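Side-chain contacts in 1,4-dihydroxy-6-naphtoate synthase (Archaeoglobus fulgidus, PDB 1ZBM), which probably converts cyclic dehypoxanthine futalosine into 1,4-dihydroxy-6-naphthoate, releasing dihydroxyacetone, as a step in the biosynthesis of menaquinone: residues D19-F24 against K235-M240; M25-T30 against I219-K224; A139-E144 against A159-K164; I151-I156 against R227-E232. All blocks are in the same frame, centred on the assembly; numbering follows the deposited sequence.

Interaction 1 of 4, residues D19-F24 against K235-M240; sequences DADDAF and KRFAMM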
loop_
_atom_site.group_PDB
_atom_site.type_symbol
_atom_site.label_atom_id
_atom_site.label_comp_id
_atom_site.label_asym_id
_atom_site.label_seq_id
_atom_site.Cartn_x
_atom_site.Cartn_y
_atom_site.Cartn_z
ATOM N N ASP A 19 3.529 9.003 -1.625
ATOM C CA ASP A 19 4.533 8.240 -0.900
ATOM C C ASP A 19 5.729 7.980 -1.808
ATOM O O ASP A 19 5.584 7.831 -3.027
ATOM C CB ASP A 19 3.956 6.910 -0.409
ATOM C CG ASP A 19 2.760 7.093 0.511
ATOM O OD1 ASP A 19 2.885 7.819 1.518
ATOM O OD2 ASP A 19 1.699 6.505 0.230
ATOM N N ALA A 20 6.909 7.928 -1.199
ATOM C CA ALA A 20 8.156 7.700 -1.920
ATOM C C ALA A 20 8.089 6.463 -2.807
ATOM O O ALA A 20 8.316 6.543 -4.014
ATOM C CB ALA A 20 9.303 7.566 -0.924
ATOM N N ASP A 21 7.772 5.321 -2.207
ATOM C CA ASP A 21 7.692 4.083 -2.965
ATOM C C ASP A 21 6.800 4.260 -4.193
ATOM O O ASP A 21 7.097 3.733 -5.266
ATOM C CB ASP A 21 7.163 2.954 -2.075
ATOM C CG ASP A 21 5.770 3.232 -1.548
ATOM O OD1 ASP A 21 4.839 2.506 -1.942
ATOM O OD2 ASP A 21 5.606 4.180 -0.755
ATOM N N ASP A 22 5.721 5.020 -4.041
ATOM C CA ASP A 22 4.798 5.257 -5.148
ATOM C C ASP A 22 5.382 6.191 -6.214
ATOM O O ASP A 22 5.357 5.873 -7.399
ATOM C CB ASP A 22 3.477 5.820 -4.621
ATOM C CG ASP A 22 2.458 6.002 -5.705
ATOM O OD1 ASP A 22 2.651 6.886 -6.574
ATOM O OD2 ASP A 22 1.453 5.259 -5.705
ATOM N N ALA A 23 5.901 7.341 -5.794
ATOM C CA ALA A 23 6.491 8.294 -6.728
ATOM C C ALA A 23 7.619 7.598 -7.485
ATOM O O ALA A 23 7.819 7.816 -8.682
ATOM C CB ALA A 23 7.037 9.505 -5.962
ATOM N N PHE A 24 8.353 6.761 -6.758
ATOM C CA PHE A 24 9.468 5.992 -7.295
ATOM C C PHE A 24 8.969 5.146 -8.471
ATOM O O PHE A 24 9.459 5.272 -9.592
ATOM C CB PHE A 24 10.034 5.105 -6.175
ATOM C CG PHE A 24 11.225 4.281 -6.575
ATOM C CD1 PHE A 24 12.486 4.860 -6.696
ATOM C CD2 PHE A 24 11.081 2.927 -6.846
ATOM C CE1 PHE A 24 13.602 4.091 -7.063
ATOM C CE2 PHE A 24 12.186 2.148 -7.216
ATOM C CZ PHE A 24 13.449 2.737 -7.333
ATOM N N LYS A 235 15.538 4.804 -0.656
ATOM C CA LYS A 235 15.757 3.815 -1.704
ATOM C C LYS A 235 15.393 2.443 -1.150
ATOM O O LYS A 235 14.709 1.648 -1.801
ATOM C CB LYS A 235 17.223 3.809 -2.150
ATOM C CG LYS A 235 17.441 4.056 -3.636
ATOM C CD LYS A 235 18.918 3.986 -3.994
ATOM C CE LYS A 235 19.724 5.017 -3.221
ATOM N NZ LYS A 235 21.194 4.897 -3.463
ATOM N N ARG A 236 15.856 2.174 0.066
ATOM C CA ARG A 236 15.594 0.904 0.736
ATOM C C ARG A 236 14.088 0.670 0.877
ATOM O O ARG A 236 13.604 -0.427 0.610
ATOM C CB ARG A 236 16.270 0.906 2.113
ATOM C CG ARG A 236 16.015 -0.324 2.976
ATOM C CD ARG A 236 16.640 -0.121 4.363
ATOM N NE ARG A 236 15.907 -0.819 5.421
ATOM C CZ ARG A 236 15.965 -0.490 6.710
ATOM N NH1 ARG A 236 15.265 -1.176 7.604
ATOM N NH2 ARG A 236 16.718 0.531 7.103
ATOM N N PHE A 237 13.354 1.704 1.286
ATOM C CA PHE A 237 11.905 1.601 1.458
ATOM C C PHE A 237 11.203 1.342 0.132
ATOM O O PHE A 237 10.354 0.452 0.020
ATOM C CB PHE A 237 11.335 2.887 2.073
ATOM C CG PHE A 237 9.850 2.828 2.330
ATOM C CD1 PHE A 237 9.339 2.004 3.331
ATOM C CD2 PHE A 237 8.967 3.593 1.571
ATOM C CE1 PHE A 237 7.975 1.938 3.571
ATOM C CE2 PHE A 237 7.601 3.534 1.801
ATOM C CZ PHE A 237 7.102 2.704 2.808
ATOM N N ALA A 238 11.552 2.137 -0.868
ATOM C CA ALA A 238 10.949 1.989 -2.181
ATOM C C ALA A 238 11.254 0.612 -2.760
ATOM O O ALA A 238 10.368 -0.038 -3.305
ATOM C CB ALA A 238 11.461 3.078 -3.118
HETATM N N MSE A 239 12.503 0.169 -2.638
HETATM C CA MSE A 239 12.898 -1.129 -3.167
HETATM C C MSE A 239 12.205 -2.286 -2.438
HETATM O O MSE A 239 12.109 -3.396 -2.970
HETATM C CB MSE A 239 14.419 -1.286 -3.093
HETATM C CG MSE A 239 15.091 -1.489 -4.448
HETATM SE SE MSE A 239 16.203 -0.002 -5.059
HETATM C CE MSE A 239 17.634 -0.146 -3.751
HETATM N N MSE A 240 11.723 -2.015 -1.227
HETATM C CA MSE A 240 11.015 -3.009 -0.416
HETATM C C MSE A 240 9.623 -3.298 -0.976
HETATM O O MSE A 240 9.127 -4.419 -0.871
HETATM C CB MSE A 240 10.859 -2.516 1.029
HETATM C CG MSE A 240 12.072 -2.760 1.929
HETATM SE SE MSE A 240 11.985 -1.822 3.630
HETATM C CE MSE A 240 10.669 -2.879 4.574
#

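Interaction 2 of 4, residues M25-T30 against I219-K224; sequences MFYAMT and IEYAMK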
loop_
_atom_site.group_PDB
_atom_site.type_symbol
_atom_site.label_atom_id
_atom_site.label_comp_id
_atom_site.label_asym_id
_atom_site.label_seq_id
_atom_site.Cartn_x
_atom_site.Cartn_y
_atom_site.Cartn_z
HETATM N N MSE A 25 7.972 4.308 -8.198
HETATM C CA MSE A 25 7.361 3.436 -9.192
HETATM C C MSE A 25 6.806 4.214 -10.395
HETATM O O MSE A 25 6.996 3.812 -11.552
HETATM C CB MSE A 25 6.239 2.634 -8.522
HETATM C CG MSE A 25 5.559 1.601 -9.396
HETATM SE SE MSE A 25 3.942 0.903 -8.528
HETATM C CE MSE A 25 4.713 0.509 -6.782
ATOM N N PHE A 26 6.145 5.339 -10.127
ATOM C CA PHE A 26 5.550 6.155 -11.199
ATOM C C PHE A 26 6.440 7.222 -11.832
ATOM O O PHE A 26 6.007 7.903 -12.760
ATOM C CB PHE A 26 4.276 6.851 -10.713
ATOM C CG PHE A 26 3.077 5.952 -10.636
ATOM C CD1 PHE A 26 2.767 5.288 -9.462
ATOM C CD2 PHE A 26 2.233 5.808 -11.729
ATOM C CE1 PHE A 26 1.625 4.493 -9.373
ATOM C CE2 PHE A 26 1.087 5.015 -11.657
ATOM C CZ PHE A 26 0.782 4.361 -10.477
ATOM N N TYR A 27 7.669 7.367 -11.341
ATOM C CA TYR A 27 8.582 8.373 -11.876
ATOM C C TYR A 27 8.691 8.400 -13.399
ATOM O O TYR A 27 8.521 9.448 -14.018
ATOM C CB TYR A 27 9.984 8.203 -11.283
ATOM C CG TYR A 27 11.015 9.039 -11.998
ATOM C CD1 TYR A 27 11.813 8.491 -13.005
ATOM C CD2 TYR A 27 11.137 10.402 -11.730
ATOM C CE1 TYR A 27 12.700 9.284 -13.725
ATOM C CE2 TYR A 27 12.018 11.198 -12.446
ATOM C CZ TYR A 27 12.795 10.635 -13.440
ATOM O OH TYR A 27 13.668 11.436 -14.143
ATOM N N ALA A 28 8.986 7.254 -14.001
ATOM C CA ALA A 28 9.133 7.184 -15.449
ATOM C C ALA A 28 7.882 7.666 -16.178
ATOM O O ALA A 28 7.973 8.343 -17.206
ATOM C CB ALA A 28 9.463 5.747 -15.878
HETATM N N MSE A 29 6.715 7.315 -15.645
HETATM C CA MSE A 29 5.459 7.703 -16.272
HETATM C C MSE A 29 5.132 9.179 -16.058
HETATM O O MSE A 29 4.661 9.851 -16.973
HETATM C CB MSE A 29 4.316 6.834 -15.744
HETATM C CG MSE A 29 3.046 6.903 -16.583
HETATM SE SE MSE A 29 1.601 5.817 -15.845
HETATM C CE MSE A 29 2.164 4.079 -16.502
ATOM N N THR A 30 5.394 9.682 -14.856
ATOM C CA THR A 30 5.124 11.075 -14.538
ATOM C C THR A 30 6.091 12.051 -15.228
ATOM O O THR A 30 5.886 13.269 -15.189
ATOM C CB THR A 30 5.174 11.316 -13.014
ATOM O OG1 THR A 30 6.398 10.793 -12.483
ATOM C CG2 THR A 30 3.997 10.639 -12.325
ATOM N N ILE A 219 14.434 7.803 -7.473
ATOM C CA ILE A 219 14.351 8.130 -6.057
ATOM C C ILE A 219 14.521 9.628 -5.815
ATOM O O ILE A 219 13.997 10.175 -4.845
ATOM C CB ILE A 219 15.435 7.361 -5.266
ATOM C CG1 ILE A 219 14.844 6.798 -3.971
ATOM C CG2 ILE A 219 16.637 8.271 -4.972
ATOM C CD1 ILE A 219 14.330 7.828 -3.022
ATOM N N GLU A 220 15.260 10.292 -6.698
ATOM C CA GLU A 220 15.509 11.727 -6.572
ATOM C C GLU A 220 14.200 12.511 -6.546
ATOM O O GLU A 220 13.985 13.354 -5.678
ATOM C CB GLU A 220 16.366 12.221 -7.737
ATOM C CG GLU A 220 16.844 13.659 -7.579
ATOM C CD GLU A 220 17.727 13.833 -6.360
ATOM O OE1 GLU A 220 18.699 13.049 -6.207
ATOM O OE2 GLU A 220 17.453 14.749 -5.543
ATOM N N TYR A 221 13.337 12.239 -7.514
ATOM C CA TYR A 221 12.055 12.917 -7.579
ATOM C C TYR A 221 11.169 12.463 -6.414
ATOM O O TYR A 221 10.480 13.270 -5.794
ATOM C CB TYR A 221 11.365 12.596 -8.899
ATOM C CG TYR A 221 9.938 13.081 -8.970
ATOM C CD1 TYR A 221 9.648 14.434 -9.145
ATOM C CD2 TYR A 221 8.875 12.189 -8.840
ATOM C CE1 TYR A 221 8.335 14.892 -9.189
ATOM C CE2 TYR A 221 7.554 12.631 -8.882
ATOM C CZ TYR A 221 7.290 13.983 -9.055
ATOM O OH TYR A 221 5.994 14.440 -9.090
ATOM N N ALA A 222 11.203 11.167 -6.121
ATOM C CA ALA A 222 10.399 10.585 -5.056
ATOM C C ALA A 222 10.645 11.243 -3.716
ATOM O O ALA A 222 9.791 11.204 -2.825
ATOM C CB ALA A 222 10.683 9.089 -4.948
HETATM N N MSE A 223 11.820 11.840 -3.565
HETATM C CA MSE A 223 12.174 12.498 -2.317
HETATM C C MSE A 223 11.103 13.486 -1.853
HETATM O O MSE A 223 10.962 13.728 -0.656
HETATM C CB MSE A 223 13.530 13.207 -2.460
HETATM C CG MSE A 223 14.719 12.254 -2.630
HETATM SE SE MSE A 223 14.890 10.969 -1.179
HETATM C CE MSE A 223 15.281 12.184 0.270
ATOM N N LYS A 224 10.336 14.052 -2.779
ATOM C CA LYS A 224 9.297 14.999 -2.367
ATOM C C LYS A 224 8.319 14.383 -1.349
ATOM O O LYS A 224 7.583 15.101 -0.669
ATOM C CB LYS A 224 8.526 15.521 -3.578
ATOM C CG LYS A 224 7.850 14.446 -4.373
ATOM C CD LYS A 224 7.313 14.992 -5.666
ATOM C CE LYS A 224 6.264 16.051 -5.423
ATOM N NZ LYS A 224 5.599 16.338 -6.713
#

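Interaction 3 of 4, residues A139-E144 against A159-K164; sequences AVLDEE and ADYGLK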
loop_
_atom_site.group_PDB
_atom_site.type_symbol
_atom_site.label_atom_id
_atom_site.label_comp_id
_atom_site.label_asym_id
_atom_site.label_seq_id
_atom_site.Cartn_x
_atom_site.Cartn_y
_atom_site.Cartn_z
ATOM N N ALA A 139 0.875 11.028 18.270
ATOM C CA ALA A 139 -0.092 10.532 19.249
ATOM C C ALA A 139 0.476 9.483 20.203
ATOM O O ALA A 139 0.091 9.416 21.372
ATOM C CB ALA A 139 -1.326 9.964 18.537
ATOM N N VAL A 140 1.380 8.655 19.705
ATOM C CA VAL A 140 1.966 7.627 20.542
ATOM C C VAL A 140 2.967 8.201 21.533
ATOM O O VAL A 140 2.903 7.924 22.743
ATOM C CB VAL A 140 2.642 6.566 19.690
ATOM C CG1 VAL A 140 3.283 5.516 20.578
ATOM C CG2 VAL A 140 1.605 5.937 18.775
ATOM N N LEU A 141 3.883 9.012 21.017
ATOM C CA LEU A 141 4.904 9.654 21.838
ATOM C C LEU A 141 4.270 10.523 22.915
ATOM O O LEU A 141 4.766 10.583 24.035
ATOM C CB LEU A 141 5.825 10.514 20.960
ATOM C CG LEU A 141 6.825 9.812 20.015
ATOM C CD1 LEU A 141 7.547 10.847 19.138
ATOM C CD2 LEU A 141 7.832 9.040 20.844
ATOM N N ASP A 142 3.176 11.199 22.580
ATOM C CA ASP A 142 2.514 12.056 23.557
ATOM C C ASP A 142 1.432 11.307 24.349
ATOM O O ASP A 142 0.606 11.923 25.019
ATOM C CB ASP A 142 1.918 13.297 22.871
ATOM C CG ASP A 142 2.980 14.320 22.464
ATOM O OD1 ASP A 142 4.181 14.086 22.725
ATOM O OD2 ASP A 142 2.608 15.370 21.887
ATOM N N GLU A 143 1.444 9.979 24.258
ATOM C CA GLU A 143 0.506 9.118 24.985
ATOM C C GLU A 143 -0.971 9.464 24.808
ATOM O O GLU A 143 -1.774 9.377 25.739
ATOM C CB GLU A 143 0.890 9.092 26.470
ATOM C CG GLU A 143 2.364 8.727 26.676
ATOM C CD GLU A 143 2.765 8.490 28.140
ATOM O OE1 GLU A 143 3.975 8.356 28.397
ATOM O OE2 GLU A 143 1.877 8.428 29.010
ATOM N N GLU A 144 -1.316 9.855 23.589
ATOM C CA GLU A 144 -2.684 10.194 23.235
ATOM C C GLU A 144 -3.408 8.856 23.046
ATOM O O GLU A 144 -4.626 8.752 23.202
ATOM C CB GLU A 144 -2.652 10.977 21.937
ATOM C CG GLU A 144 -3.953 11.573 21.476
ATOM C CD GLU A 144 -3.745 12.391 20.217
ATOM O OE1 GLU A 144 -2.891 13.312 20.258
ATOM O OE2 GLU A 144 -4.419 12.109 19.196
ATOM N N ALA A 159 12.223 3.330 15.356
ATOM C CA ALA A 159 13.309 3.278 16.340
ATOM C C ALA A 159 13.966 4.640 16.599
ATOM O O ALA A 159 14.513 4.869 17.679
ATOM C CB ALA A 159 14.372 2.261 15.895
ATOM N N ASP A 160 13.906 5.538 15.616
ATOM C CA ASP A 160 14.500 6.871 15.767
ATOM C C ASP A 160 13.765 7.704 16.820
ATOM O O ASP A 160 14.299 8.699 17.312
ATOM C CB ASP A 160 14.468 7.664 14.452
ATOM C CG ASP A 160 15.155 6.950 13.300
ATOM O OD1 ASP A 160 16.085 6.151 13.533
ATOM O OD2 ASP A 160 14.767 7.216 12.146
ATOM N N TYR A 161 12.539 7.306 17.149
ATOM C CA TYR A 161 11.730 8.031 18.125
ATOM C C TYR A 161 11.744 7.294 19.449
ATOM O O TYR A 161 10.932 7.570 20.330
ATOM C CB TYR A 161 10.287 8.133 17.638
ATOM C CG TYR A 161 10.156 8.659 16.237
ATOM C CD1 TYR A 161 10.305 10.014 15.964
ATOM C CD2 TYR A 161 9.872 7.799 15.181
ATOM C CE1 TYR A 161 10.168 10.501 14.675
ATOM C CE2 TYR A 161 9.734 8.271 13.886
ATOM C CZ TYR A 161 9.879 9.627 13.639
ATOM O OH TYR A 161 9.709 10.117 12.363
ATOM N N GLY A 162 12.667 6.350 19.580
ATOM C CA GLY A 162 12.763 5.581 20.803
ATOM C C GLY A 162 11.583 4.644 20.999
ATOM O O GLY A 162 11.336 4.183 22.110
ATOM N N LEU A 163 10.849 4.363 19.926
ATOM C CA LEU A 163 9.700 3.473 20.009
ATOM C C LEU A 163 10.129 2.065 19.612
ATOM O O LEU A 163 11.183 1.876 18.996
ATOM C CB LEU A 163 8.580 3.949 19.077
ATOM C CG LEU A 163 7.909 5.317 19.298
ATOM C CD1 LEU A 163 7.011 5.624 18.105
ATOM C CD2 LEU A 163 7.108 5.330 20.595
ATOM N N LYS A 164 9.323 1.078 19.986
ATOM C CA LYS A 164 9.617 -0.303 19.640
ATOM C C LYS A 164 8.375 -1.063 19.207
ATOM O O LYS A 164 7.259 -0.775 19.640
ATOM C CB LYS A 164 10.296 -1.042 20.802
ATOM C CG LYS A 164 9.870 -0.619 22.193
ATOM C CD LYS A 164 10.703 0.557 22.693
ATOM C CE LYS A 164 12.185 0.182 22.837
ATOM N NZ LYS A 164 12.412 -0.921 23.831
#

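Interaction 4 of 4, residues I151-I156 against R227-E232; sequences IHEGQI and RGLDRE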
loop_
_atom_site.group_PDB
_atom_site.type_symbol
_atom_site.label_atom_id
_atom_site.label_comp_id
_atom_site.label_asym_id
_atom_site.label_seq_id
_atom_site.Cartn_x
_atom_site.Cartn_y
_atom_site.Cartn_z
ATOM N N ILE A 151 1.775 2.038 8.444
ATOM C CA ILE A 151 1.751 1.367 7.154
ATOM C C ILE A 151 2.733 1.950 6.147
ATOM O O ILE A 151 2.970 1.362 5.087
ATOM C CB ILE A 151 0.331 1.397 6.536
ATOM C CG1 ILE A 151 -0.008 2.812 6.055
ATOM C CG2 ILE A 151 -0.683 0.964 7.577
ATOM C CD1 ILE A 151 -1.359 2.915 5.377
ATOM N N HIS A 152 3.305 3.104 6.468
ATOM C CA HIS A 152 4.257 3.736 5.556
ATOM C C HIS A 152 5.691 3.600 6.060
ATOM O O HIS A 152 6.024 2.605 6.695
ATOM C CB HIS A 152 3.884 5.202 5.339
ATOM C CG HIS A 152 2.549 5.385 4.683
ATOM N ND1 HIS A 152 2.292 4.976 3.391
ATOM C CD2 HIS A 152 1.383 5.887 5.157
ATOM C CE1 HIS A 152 1.025 5.218 3.099
ATOM N NE2 HIS A 152 0.451 5.770 4.154
ATOM N N GLU A 153 6.534 4.593 5.793
ATOM C CA GLU A 153 7.933 4.497 6.183
ATOM C C GLU A 153 8.190 4.420 7.684
ATOM O O GLU A 153 9.337 4.282 8.121
ATOM C CB GLU A 153 8.766 5.638 5.564
ATOM C CG GLU A 153 8.504 7.028 6.133
ATOM C CD GLU A 153 7.249 7.673 5.586
ATOM O OE1 GLU A 153 6.942 8.809 6.017
ATOM O OE2 GLU A 153 6.576 7.058 4.724
ATOM N N GLY A 154 7.129 4.496 8.480
ATOM C CA GLY A 154 7.291 4.412 9.921
ATOM C C GLY A 154 7.828 3.043 10.305
ATOM O O GLY A 154 8.633 2.923 11.227
ATOM N N GLN A 155 7.382 2.015 9.581
ATOM C CA GLN A 155 7.799 0.637 9.829
ATOM C C GLN A 155 9.316 0.428 9.857
ATOM O O GLN A 155 9.787 -0.571 10.398
ATOM C CB GLN A 155 7.151 -0.313 8.801
ATOM C CG GLN A 155 7.353 0.078 7.336
ATOM C CD GLN A 155 6.686 -0.881 6.338
ATOM O OE1 GLN A 155 7.179 -1.979 6.082
ATOM N NE2 GLN A 155 5.556 -0.456 5.777
ATOM N N ILE A 156 10.082 1.350 9.280
ATOM C CA ILE A 156 11.541 1.219 9.298
ATOM C C ILE A 156 12.229 2.423 9.923
ATOM O O ILE A 156 13.442 2.577 9.782
ATOM C CB ILE A 156 12.147 1.058 7.881
ATOM C CG1 ILE A 156 11.969 2.365 7.096
ATOM C CG2 ILE A 156 11.515 -0.149 7.170
ATOM C CD1 ILE A 156 12.631 2.358 5.735
ATOM N N ARG A 227 9.533 12.366 3.488
ATOM C CA ARG A 227 9.164 12.611 4.878
ATOM C C ARG A 227 10.362 12.541 5.835
ATOM O O ARG A 227 10.306 11.842 6.846
ATOM C CB ARG A 227 8.103 11.590 5.309
ATOM C CG ARG A 227 6.777 12.191 5.767
ATOM C CD ARG A 227 5.661 12.002 4.729
ATOM N NE ARG A 227 5.388 10.592 4.476
ATOM C CZ ARG A 227 4.613 10.137 3.495
ATOM N NH1 ARG A 227 4.021 10.987 2.665
ATOM N NH2 ARG A 227 4.452 8.828 3.329
ATOM N N GLY A 228 11.440 13.255 5.513
ATOM C CA GLY A 228 12.612 13.269 6.379
ATOM C C GLY A 228 13.635 12.166 6.150
ATOM O O GLY A 228 14.778 12.271 6.594
ATOM N N LEU A 229 13.228 11.103 5.467
ATOM C CA LEU A 229 14.122 9.998 5.177
ATOM C C LEU A 229 15.248 10.466 4.278
ATOM O O LEU A 229 15.023 11.241 3.350
ATOM C CB LEU A 229 13.379 8.882 4.447
ATOM C CG LEU A 229 12.290 8.097 5.168
ATOM C CD1 LEU A 229 11.511 7.254 4.157
ATOM C CD2 LEU A 229 12.927 7.215 6.228
ATOM N N ASP A 230 16.459 9.990 4.557
ATOM C CA ASP A 230 17.618 10.321 3.742
ATOM C C ASP A 230 17.490 9.489 2.469
ATOM O O ASP A 230 16.615 8.622 2.378
ATOM C CB ASP A 230 18.895 9.975 4.505
ATOM C CG ASP A 230 18.753 8.708 5.330
ATOM O OD1 ASP A 230 18.945 7.601 4.783
ATOM O OD2 ASP A 230 18.433 8.818 6.533
ATOM N N ARG A 231 18.349 9.749 1.489
ATOM C CA ARG A 231 18.308 9.036 0.205
ATOM C C ARG A 231 18.451 7.517 0.282
ATOM O O ARG A 231 17.762 6.781 -0.427
ATOM C CB ARG A 231 19.373 9.608 -0.746
ATOM C CG ARG A 231 18.839 10.765 -1.578
ATOM C CD ARG A 231 19.904 11.750 -2.060
ATOM N NE ARG A 231 19.255 12.920 -2.665
ATOM C CZ ARG A 231 18.948 14.043 -2.014
ATOM N NH1 ARG A 231 18.341 15.040 -2.653
ATOM N NH2 ARG A 231 19.284 14.188 -0.738
ATOM N N GLU A 232 19.335 7.047 1.152
ATOM C CA GLU A 232 19.550 5.617 1.278
ATOM C C GLU A 232 18.345 4.912 1.873
ATOM O O GLU A 232 17.897 3.877 1.374
ATOM C CB GLU A 232 20.786 5.345 2.138
ATOM C CG GLU A 232 22.091 5.665 1.422
ATOM C CD GLU A 232 22.172 5.010 0.041
ATOM O OE1 GLU A 232 21.975 5.725 -0.969
ATOM O OE2 GLU A 232 22.408 3.779 -0.022
#

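Interaction 1 of 4, residues D19-F24 against K235-M240
The ring of Phe-24 lies over the methyl group of Ala-238, a CH-pi contact between two crossing helices of a periplasmic-binding-protein-like fold. Ala-238 CB is 4.0 Å from the centroid of the Phe-24 ring and displaced toward its rim, closest to CG. With Phe-24 CG trans to the backbone N (chi1 -178°), the ring extends from helix 20-30 toward helix 231-241, and Ala-218 and Ile-219 of helix 215-222 also touch it. The axes of 20-24 and 235-240 cross at -72° and approach to 8.4 Å. At the crossing the CA atoms of Asp-21 and Ala-238 are only 4.0 Å apart, a spot that suits the small methyl of alanine.

One turn away from Phe-24, Asp-21 faces Phe-237. Its carboxylate plane stands 87° from the ring plane and presents one oxygen to the ring edge, where the polarised C-H bonds carry slight positive charge. An alanine replacing Phe-237 would remove this edge and is likely to leave a gap beside Asp-21, about 5 Å from the side chain of His-152, the predicted proton acceptor. Asp-19, the N-cap residue of helix 20-30, turns instead to Arg-227 and Thr-17. In the Asp-21 contact, the closest atoms are Asp-21 OD2 and Phe-237 CE2, 3.3 Å apart and near the ring plane.

Interaction 2 of 4, residues M25-T30 against I219-K224
Two tyrosines join the C-terminal half of helix 20-30 to the end of helix 215-222: Tyr-27 reaches across and meets the base of Tyr-221. Ring carbon Tyr-27 CD2 is 3.6 Å from Tyr-221 CB, while Tyr-27 CE2 is 3.9 Å from the same methylene. The touching part of Tyr-221 is thus mainly its CB, with CG and CD2 grazing Tyr-27 CD2 as the side chains pass obliquely. Both residues place CG opposite the backbone N (chi1 169° for Tyr-27 and 171° for Tyr-221), which carries the two rings outward from their helices and into the space between them.

The length of Tyr-27 suits this spacing, because even the nearest pair of CA atoms, those of Tyr-27 and Tyr-221, is 7.2 Å apart. A hydroxyl at the far end also lets the buried Tyr-27 finish in a polar bond, made by its OH to Glu-217 one turn before Tyr-221. Beyond the shared contact, the Tyr-221 ring has Lys-224 CD over one face, 3.5 Å above its plane, so the aliphatic part of the lysine lies against an aromatic surface. His-31 meets both tyrosine rings, edge-to-face in the case of Tyr-221.

Thr-30 lies at the border of the patch, with OG1 4.2 Å from Tyr-221 CE2. Thr-30 OG1 lies 2.9 Å from both Phe-26 O and Tyr-27 O in its own helix. The result is helix-to-helix packing through tyrosine side chains on the outer layer of a periplasmic-binding-protein-like alpha/beta fold, where helix 20-30 follows strand 11-16 of the mixed sheet.

Interaction 3 of 4, residues A139-E144 against A159-K164
A small aliphatic cluster ties the C-terminal end of helix 136-141 to the loop that leads into strand 164-168. Leu-163 is its shared member: its CD2 methyl touches Val-140 CG1 and also Leu-141 CD2, at 3.8 Å from each of these two atoms. Val-140 CG1 is directed across the contact by a chi1 of 178°, which sets this branch trans to the backbone N. Consecutive residues on the helix therefore bring methyls to one leucine branch, and Ile-137 of the same helix adds to the packing on Leu-163.

Leu-141 also meets the turn at Tyr-161 with both branches. Its CD1 lies 4.1 Å from Tyr-161 CB, and its CD2 rests 3.5 Å from the carbonyl atom Tyr-161 O. The two side chains cross at about a right angle; the end of Tyr-161 leads away, which leaves CB as its touching atom. Leucine suits this position because its fork can meet the tyrosine and Leu-163 together.

A Schellman motif ends the helix directly after these hydrophobic residues. Glu-143, at the C-prime position with positive phi, donates its backbone N to Val-140 O, and Glu-144 N bonds to Ala-139 O at 2.7 Å. Across the contact, Gly-162 also has positive phi, a conformation that glycine adopts readily. This turn brings the chain from Tyr-161 to Leu-163, just before strand 164-168 pairs with strand 92-95 through the backbone of Lys-164 and Ala-95.

Interaction 4 of 4, residues I151-I156 against R227-E232
Glu-153 meets Leu-229 with its aliphatic part and Arg-227 with its carboxylate. Its CB lies 3.5 Å from Leu-229 CD1, and its CG continues along the same methyl at 3.6 Å. A chi2 of -79° bends the chain there and turns the acid toward Arg-227. The guanidinium takes it side-on: Arg-227 NE donates to Glu-153 OE1 over 2.8 Å with an N-H...O angle of 167°, while Arg-227 NH2 reaches Glu-153 OE2 over 3.1 Å. Glu-153 OE1 also lies close to Arg-227 CB. OE2 uses its syn lone pair; OE1 is met on its syn side but 21° out of the carboxylate plane, and the two flat groups are somewhat twisted against each other. Arginine suits this place because its several N-H groups can serve more than one acceptor: NH2 also forms a salt bridge to Asp-19, and NH1 bonds to Pro-18 O.

An alanine in place of Glu-153 would take away both acceptors, and would probably leave Arg-227 with Asp-19 and Pro-18 O to hold it, its NE without this partner and Leu-229 CD1 without the CG it lies against.

His-152, the predicted proton acceptor, approaches Arg-227 NH2 with its CG, while Gln-155 NE2 bonds to His-152 O across the short 3-10 turn. Gln-155 OE1 reaches Tyr-241. The contact joins the loop after strand 147-150 to the turn before helix 231-241, against whose side Ile-156 packs.

Interactions 1, 2 and 4 form a continuous group. Interactions 1 and 2 share helix 20-30 and have centres about 9 Å apart; Ala-23 CB packs 3.6 Å from Ala-222 CA. Interaction 1 is also about 9 Å from interaction 4, centre to centre, and the two are joined by a salt bridge of 2.6 Å between Asp-19 OD1 and Arg-227 NH2. Here they border the predicted active site: Asp-19 OD2 lies 3.2 Å from His-152 CE1. A further salt bridge, Glu-220 to Arg-231, links interactions 2 and 4. Interaction 3 stands apart, about 15 Å from interaction 4 between centres, yet its 159-164 segment follows 151-156 in the chain after two residues.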